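Putative oxidoreductase (Mycobacterium avium, PDB 3QHA) probably acts as an NAD(P)-dependent dehydrogenase of the 3-hydroxyisobutyrate and 6-phosphogluconate dehydrogenase type, oxidising a hydroxyl group on a substrate that remains unestablished. Local coordinates at residues B[183-186]-B[187-190]; B[216-219]-B[220-224]; B[255-258]-B[259-263]. One frame throughout, in Å; residues are numbered along the deposited sequence.

Contact 1 of 3, residues B[183-186]-B[187-190]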
loop_
_atom_site.group_PDB
_atom_site.type_symbol
_atom_site.label_atom_id
_atom_site.label_comp_id
_atom_site.label_asym_id
_atom_site.label_seq_id
_atom_site.Cartn_x
_atom_site.Cartn_y
_atom_site.Cartn_z
ATOM N N ALA B 183 -8.229 4.357 12.523
ATOM C CA ALA B 183 -7.616 5.190 11.494
ATOM C C ALA B 183 -6.833 4.321 10.513
ATOM O O ALA B 183 -6.932 4.504 9.296
ATOM C CB ALA B 183 -6.708 6.235 12.119
ATOM N N ARG B 184 -6.076 3.365 11.045
ATOM C CA ARG B 184 -5.246 2.500 10.213
ATOM C C ARG B 184 -6.094 1.650 9.266
ATOM O O ARG B 184 -5.796 1.556 8.077
ATOM C CB ARG B 184 -4.356 1.607 11.083
ATOM C CG ARG B 184 -3.259 0.890 10.319
ATOM C CD ARG B 184 -3.734 -0.410 9.679
ATOM N NE ARG B 184 -2.718 -0.954 8.783
ATOM C CZ ARG B 184 -2.517 -0.576 7.521
ATOM N NH1 ARG B 184 -3.269 0.362 6.945
ATOM N NH2 ARG B 184 -1.547 -1.150 6.822
ATOM N N ASN B 185 -7.144 1.028 9.796
ATOM C CA ASN B 185 -7.990 0.150 8.989
ATOM C C ASN B 185 -8.958 0.900 8.077
ATOM O O ASN B 185 -9.390 0.359 7.059
ATOM C CB ASN B 185 -8.725 -0.864 9.870
ATOM C CG ASN B 185 -7.843 -2.041 10.253
ATOM O OD1 ASN B 185 -6.630 -1.895 10.406
ATOM N ND2 ASN B 185 -8.445 -3.215 10.392
ATOM N N MET B 186 -9.294 2.139 8.424
ATOM C CA MET B 186 -10.016 3.000 7.488
ATOM C C MET B 186 -9.221 3.111 6.189
ATOM O O MET B 186 -9.785 2.982 5.099
ATOM C CB MET B 186 -10.252 4.392 8.072
ATOM C CG MET B 186 -11.198 5.230 7.239
ATOM S SD MET B 186 -11.581 6.813 7.993
ATOM C CE MET B 186 -10.014 7.661 7.803
ATOM N N LEU B 187 -7.912 3.335 6.318
ATOM C CA LEU B 187 -7.016 3.389 5.160
ATOM C C LEU B 187 -6.943 2.059 4.423
ATOM O O LEU B 187 -6.935 2.042 3.189
ATOM C CB LEU B 187 -5.604 3.814 5.572
ATOM C CG LEU B 187 -4.543 3.842 4.461
ATOM C CD1 LEU B 187 -4.901 4.864 3.387
ATOM C CD2 LEU B 187 -3.175 4.150 5.052
ATOM N N THR B 188 -6.869 0.956 5.170
ATOM C CA THR B 188 -6.797 -0.370 4.563
ATOM C C THR B 188 -7.977 -0.584 3.625
ATOM O O THR B 188 -7.795 -0.916 2.453
ATOM C CB THR B 188 -6.787 -1.495 5.629
ATOM O OG1 THR B 188 -5.653 -1.336 6.487
ATOM C CG2 THR B 188 -6.725 -2.876 4.972
ATOM N N PHE B 189 -9.181 -0.350 4.140
ATOM C CA PHE B 189 -10.403 -0.697 3.421
ATOM C C PHE B 189 -10.836 0.348 2.399
ATOM O O PHE B 189 -11.448 0.002 1.385
ATOM C CB PHE B 189 -11.522 -1.031 4.409
ATOM C CG PHE B 189 -11.320 -2.348 5.099
ATOM C CD1 PHE B 189 -11.004 -2.412 6.448
ATOM C CD2 PHE B 189 -11.405 -3.532 4.380
ATOM C CE1 PHE B 189 -10.804 -3.639 7.069
ATOM C CE2 PHE B 189 -11.208 -4.755 4.994
ATOM C CZ PHE B 189 -10.905 -4.813 6.336
ATOM N N THR B 190 -10.509 1.613 2.648
ATOM C CA THR B 190 -10.683 2.640 1.628
ATOM C C THR B 190 -9.743 2.348 0.455
ATOM O O THR B 190 -10.124 2.531 -0.702
ATOM C CB THR B 190 -10.431 4.063 2.175
ATOM O OG1 THR B 190 -11.343 4.335 3.246
ATOM C CG2 THR B 190 -10.628 5.103 1.082
#
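The long helix 176-204, which leaves the Rossmann domain and opens the helical domain, shows in its turn from Arg184 and Met186 to Thr188 and Thr190 how hydroxyls can supplement a helix's own bonding. Met186 O is gripped twice. Thr190 N donates to Met186 O at 2.9 Å. Thr190 OG1 adds a second, shorter bond to Met186 O, of 2.8 Å. The hydroxyl comes from the opposite face of the carbonyl plane, standing 37° out of it. It can fold back in this way because OG1 lies beside its own backbone N (chi1 -60°). Thr188 has the same torsion, but its OG1 makes only a weak bond to Arg184 O, at 3.3 Å, beside the main-chain bond from Thr188 N.

The Arg184 side chain, bent at chi2, swings its guanidinium over this hydroxyl, and Thr188 OG1 lies over one face of the group, 3.0 Å from NH1. The angle there is too poor for a hydrogen bond. The guanidinium finds its strong partners on the second subunit, where NH2 meets Asp220 in a salt bridge and Thr219 in a hydrogen bond.

On the adjoining side of the helix, Asn185 and Phe189, one turn apart, lie side by side and point the same way. Asn185 ND2 comes within 4.1 Å of Phe189 CE1, the amide and ring planes standing 70° apart, and ND2 is hydrogen-bonded to Asp258 of the second subunit. Phe189 CD1 sits 3.3 Å from Asn185 O. A hydroxyl bonded back to the carbonyl four residues earlier is a common intrahelical bond of threonine and serine, here in the helix that joins the two domains of this putative oxidoreductase.

Contact 2 of 3, residues B[216-219]-B[220-224]; sequences VRHT and DALTG
Thr219 O receives the shortest bond of this part of helix 209-223, in the helical domain, from Thr223 N at 2.9 Å, with an N-H...O angle of 163°. Beside it the Thr223 side chain leans on the same carbonyl, CG2 lying 3.4 Å from Thr219 O. One residue earlier the bonding thins, since His218 O takes only weak bonds from Ala221 N and Leu222 N.

The His218 and Leu222 side chains cross at an oblique angle, and Leu222 CD1 approaches the imidazole to 3.7 Å from His218 NE2. That nitrogen is held from outside, by the main-chain oxygen of Glu142 of the second subunit. On another side of the helix Val216 and Asp220 lie alongside each other, with Val216 CG1 3.7 Å from Asp220 OD2. With CG beside its own backbone N (chi1 -82°), the carboxylate extends along Val216, its other oxygen turned to Arg184 of the second subunit. Thr219 OG1 turns back to Val215 O.

Gly224 N bonds to Asp220 O at 3.0 Å while Thr223 packs on Gly133 of the second subunit, and the chain then leaves the helix: a helix C-terminus ended by a glycine of positive phi (104°).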
loop_
_atom_site.group_PDB
_atom_site.type_symbol
_atom_site.label_atom_id
_atom_site.label_comp_id
_atom_site.label_asym_id
_atom_site.label_seq_id
_atom_site.Cartn_x
_atom_site.Cartn_y
_atom_site.Cartn_z
ATOM N N VAL B 216 1.272 -3.651 -8.989
ATOM C CA VAL B 216 0.893 -2.957 -7.758
ATOM C C VAL B 216 1.699 -3.470 -6.567
ATOM O O VAL B 216 2.329 -2.686 -5.856
ATOM C CB VAL B 216 -0.618 -3.110 -7.460
ATOM C CG1 VAL B 216 -0.954 -2.590 -6.059
ATOM C CG2 VAL B 216 -1.443 -2.381 -8.518
ATOM N N ARG B 217 1.683 -4.786 -6.364
ATOM C CA ARG B 217 2.364 -5.393 -5.224
ATOM C C ARG B 217 3.878 -5.205 -5.298
ATOM O O ARG B 217 4.519 -4.929 -4.285
ATOM C CB ARG B 217 2.010 -6.877 -5.114
ATOM C CG ARG B 217 0.550 -7.122 -4.758
ATOM C CD ARG B 217 0.268 -8.595 -4.516
ATOM N NE ARG B 217 0.246 -9.366 -5.758
ATOM C CZ ARG B 217 -0.800 -9.476 -6.580
ATOM N NH1 ARG B 217 -1.947 -8.851 -6.320
ATOM N NH2 ARG B 217 -0.696 -10.217 -7.680
ATOM N N HIS B 218 4.447 -5.336 -6.493
ATOM C CA HIS B 218 5.888 -5.169 -6.649
ATOM C C HIS B 218 6.321 -3.749 -6.317
ATOM O O HIS B 218 7.277 -3.546 -5.568
ATOM C CB HIS B 218 6.346 -5.512 -8.064
ATOM C CG HIS B 218 7.800 -5.245 -8.291
ATOM N ND1 HIS B 218 8.789 -6.081 -7.821
ATOM C CD2 HIS B 218 8.434 -4.218 -8.904
ATOM C CE1 HIS B 218 9.969 -5.591 -8.150
ATOM N NE2 HIS B 218 9.782 -4.463 -8.812
ATOM N N THR B 219 5.614 -2.772 -6.877
ATOM C CA THR B 219 5.995 -1.374 -6.726
ATOM C C THR B 219 5.730 -0.854 -5.311
ATOM O O THR B 219 6.481 -0.015 -4.807
ATOM C CB THR B 219 5.301 -0.491 -7.781
ATOM O OG1 THR B 219 3.883 -0.711 -7.756
ATOM C CG2 THR B 219 5.834 -0.837 -9.168
ATOM N N ASP B 220 4.684 -1.365 -4.664
ATOM C CA ASP B 220 4.410 -1.011 -3.269
ATOM C C ASP B 220 5.450 -1.583 -2.296
ATOM O O ASP B 220 5.700 -0.987 -1.247
ATOM C CB ASP B 220 2.986 -1.412 -2.858
ATOM C CG ASP B 220 1.941 -0.390 -3.293
ATOM O OD1 ASP B 220 2.324 0.755 -3.611
ATOM O OD2 ASP B 220 0.736 -0.724 -3.317
ATOM N N ALA B 221 6.058 -2.719 -2.638
ATOM C CA ALA B 221 7.202 -3.218 -1.870
ATOM C C ALA B 221 8.356 -2.214 -1.943
ATOM O O ALA B 221 9.043 -1.972 -0.951
ATOM C CB ALA B 221 7.650 -4.585 -2.382
ATOM N N LEU B 222 8.552 -1.623 -3.120
ATOM C CA LEU B 222 9.634 -0.664 -3.338
ATOM C C LEU B 222 9.381 0.688 -2.677
ATOM O O LEU B 222 10.243 1.194 -1.959
ATOM C CB LEU B 222 9.863 -0.449 -4.839
ATOM C CG LEU B 222 10.295 -1.664 -5.661
ATOM C CD1 LEU B 222 10.394 -1.277 -7.127
ATOM C CD2 LEU B 222 11.622 -2.219 -5.157
ATOM N N THR B 223 8.211 1.275 -2.922
ATOM C CA THR B 223 7.927 2.644 -2.471
ATOM C C THR B 223 7.440 2.734 -1.024
ATOM O O THR B 223 7.520 3.800 -0.411
ATOM C CB THR B 223 6.880 3.342 -3.362
ATOM O OG1 THR B 223 5.611 2.688 -3.221
ATOM C CG2 THR B 223 7.321 3.329 -4.828
ATOM N N GLY B 224 6.924 1.628 -0.491
ATOM C CA GLY B 224 6.393 1.602 0.871
ATOM C C GLY B 224 4.874 1.603 0.939
ATOM O O GLY B 224 4.301 1.249 1.973
#

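Contact 3 of 3, residues B[255-258]-B[259-263]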
loop_
_atom_site.group_PDB
_atom_site.type_symbol
_atom_site.label_atom_id
_atom_site.label_comp_id
_atom_site.label_asym_id
_atom_site.label_seq_id
_atom_site.Cartn_x
_atom_site.Cartn_y
_atom_site.Cartn_z
ATOM N N GLY B 255 0.047 13.664 -9.262
ATOM C CA GLY B 255 -1.230 13.068 -8.870
ATOM C C GLY B 255 -2.415 13.628 -9.626
ATOM O O GLY B 255 -3.239 12.879 -10.144
ATOM N N GLU B 256 -2.494 14.951 -9.689
ATOM C CA GLU B 256 -3.575 15.626 -10.398
ATOM C C GLU B 256 -3.532 15.342 -11.901
ATOM O O GLU B 256 -4.575 15.216 -12.543
ATOM C CB GLU B 256 -3.530 17.129 -10.117
ATOM C CG GLU B 256 -3.912 17.462 -8.677
ATOM C CD GLU B 256 -3.914 18.948 -8.378
ATOM O OE1 GLU B 256 -3.538 19.741 -9.266
ATOM O OE2 GLU B 256 -4.294 19.326 -7.250
ATOM N N LYS B 257 -2.331 15.219 -12.457
ATOM C CA LYS B 257 -2.189 14.881 -13.869
ATOM C C LYS B 257 -2.634 13.436 -14.135
ATOM O O LYS B 257 -3.432 13.194 -15.043
ATOM C CB LYS B 257 -0.753 15.126 -14.352
ATOM C CG LYS B 257 -0.504 14.799 -15.830
ATOM C CD LYS B 257 -1.459 15.535 -16.773
ATOM C CE LYS B 257 -1.086 15.299 -18.232
ATOM N NZ LYS B 257 -2.172 15.683 -19.181
ATOM N N ASP B 258 -2.141 12.483 -13.344
ATOM C CA ASP B 258 -2.528 11.074 -13.527
ATOM C C ASP B 258 -4.011 10.832 -13.234
ATOM O O ASP B 258 -4.675 10.097 -13.969
ATOM C CB ASP B 258 -1.659 10.132 -12.680
ATOM C CG ASP B 258 -0.293 9.862 -13.305
ATOM O OD1 ASP B 258 -0.068 10.250 -14.471
ATOM O OD2 ASP B 258 0.560 9.247 -12.629
ATOM N N LEU B 259 -4.528 11.454 -12.177
ATOM C CA LEU B 259 -5.945 11.314 -11.831
ATOM C C LEU B 259 -6.852 11.874 -12.928
ATOM O O LEU B 259 -7.845 11.246 -13.290
ATOM C CB LEU B 259 -6.260 11.969 -10.479
ATOM C CG LEU B 259 -5.800 11.171 -9.253
ATOM C CD1 LEU B 259 -5.974 11.980 -7.972
ATOM C CD2 LEU B 259 -6.545 9.847 -9.152
ATOM N N SER B 260 -6.501 13.040 -13.469
ATOM C CA SER B 260 -7.279 13.641 -14.551
ATOM C C SER B 260 -7.269 12.755 -15.794
ATOM O O SER B 260 -8.311 12.549 -16.421
ATOM C CB SER B 260 -6.755 15.036 -14.895
ATOM O OG SER B 260 -5.422 14.978 -15.366
ATOM N N LEU B 261 -6.095 12.231 -16.142
ATOM C CA LEU B 261 -5.975 11.290 -17.257
ATOM C C LEU B 261 -6.780 10.021 -16.992
ATOM O O LEU B 261 -7.449 9.507 -17.890
ATOM C CB LEU B 261 -4.510 10.929 -17.524
ATOM C CG LEU B 261 -3.663 11.993 -18.234
ATOM C CD1 LEU B 261 -2.197 11.594 -18.233
ATOM C CD2 LEU B 261 -4.151 12.225 -19.657
ATOM N N ALA B 262 -6.720 9.525 -15.760
ATOM C CA ALA B 262 -7.473 8.332 -15.379
ATOM C C ALA B 262 -8.978 8.580 -15.479
ATOM O O ALA B 262 -9.722 7.714 -15.931
ATOM C CB ALA B 262 -7.099 7.887 -13.974
ATOM N N LEU B 263 -9.418 9.769 -15.068
ATOM C CA LEU B 263 -10.837 10.127 -15.135
ATOM C C LEU B 263 -11.325 10.258 -16.579
ATOM O O LEU B 263 -12.468 9.914 -16.887
ATOM C CB LEU B 263 -11.103 11.426 -14.372
ATOM C CG LEU B 263 -11.046 11.301 -12.847
ATOM C CD1 LEU B 263 -10.867 12.669 -12.200
ATOM C CD2 LEU B 263 -12.296 10.607 -12.311
HETATM O O HOH W 1 -4.722 15.611 -18.101
#
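Ser260 N stands above the flat carbonyl group of Glu256, 40° out of its plane, and donates to Glu256 O at 3.0 Å. The flat carboxylate of Asp258, one turn before Ala262, points to the other subunit, where Lys181 of that subunit forms a salt bridge with OD1, Asn185 of that subunit is the partner of OD2, and Phe189 of the same subunit packs on the side chain. Glu256, Asp258 and Ser260 all lie on helix 245-268 of the helical domain, an illustration of how one helix serves its own fold and a dimer interface at once.

Ser260 OG sits between two carbonyls, 3.0 Å from Glu256 O and 2.7 Å from Lys257 O. Its torsion places it between the backbone N and the carbonyl carbon (chi1 63°), which turns it back toward the preceding turn.

Beside the serine, the Lys257 chain bends at chi2 (55°) and then runs along the helix, crossing Leu261 at a slant so that Lys257 CE reaches 3.9 Å from Leu261 CD1. It is the end of the lysine, CE and NZ, that comes against the leucine's branch. On the face turned inward, Leu259 CG lies 3.2 Å from Gly255 O, and Leu259 also touches Tyr280 of helix 274-286, while the Glu256 carboxylate is bonded through OE2 to His291.

A water completes the lysine's course: it accepts from Lys257 NZ at 2.8 Å and donates to Ser260 OG at 2.9 Å, linking ammonium to hydroxyl.

In the fold
All three contacts are short helical segments of about two turns in the helical domain, each on its own helix (176-204, 209-223 and 245-268), and all touch the second subunit, yet their burial differs. Contact 1 is the buried one, its centre about 9 Å from the chain's centre, whereas contacts 2 and 3, centred about 20 and 31 Å from that point, are partly buried. Hydroxyls approach carbonyls in both contacts 1 and 3; contact 2 closes its helix on a glycine, and contact 3 adds a water between charged and hydroxyl groups. None touches another within the chain; instead the polar side chains of contact 1 meet those of contacts 2 and 3 across the dimer.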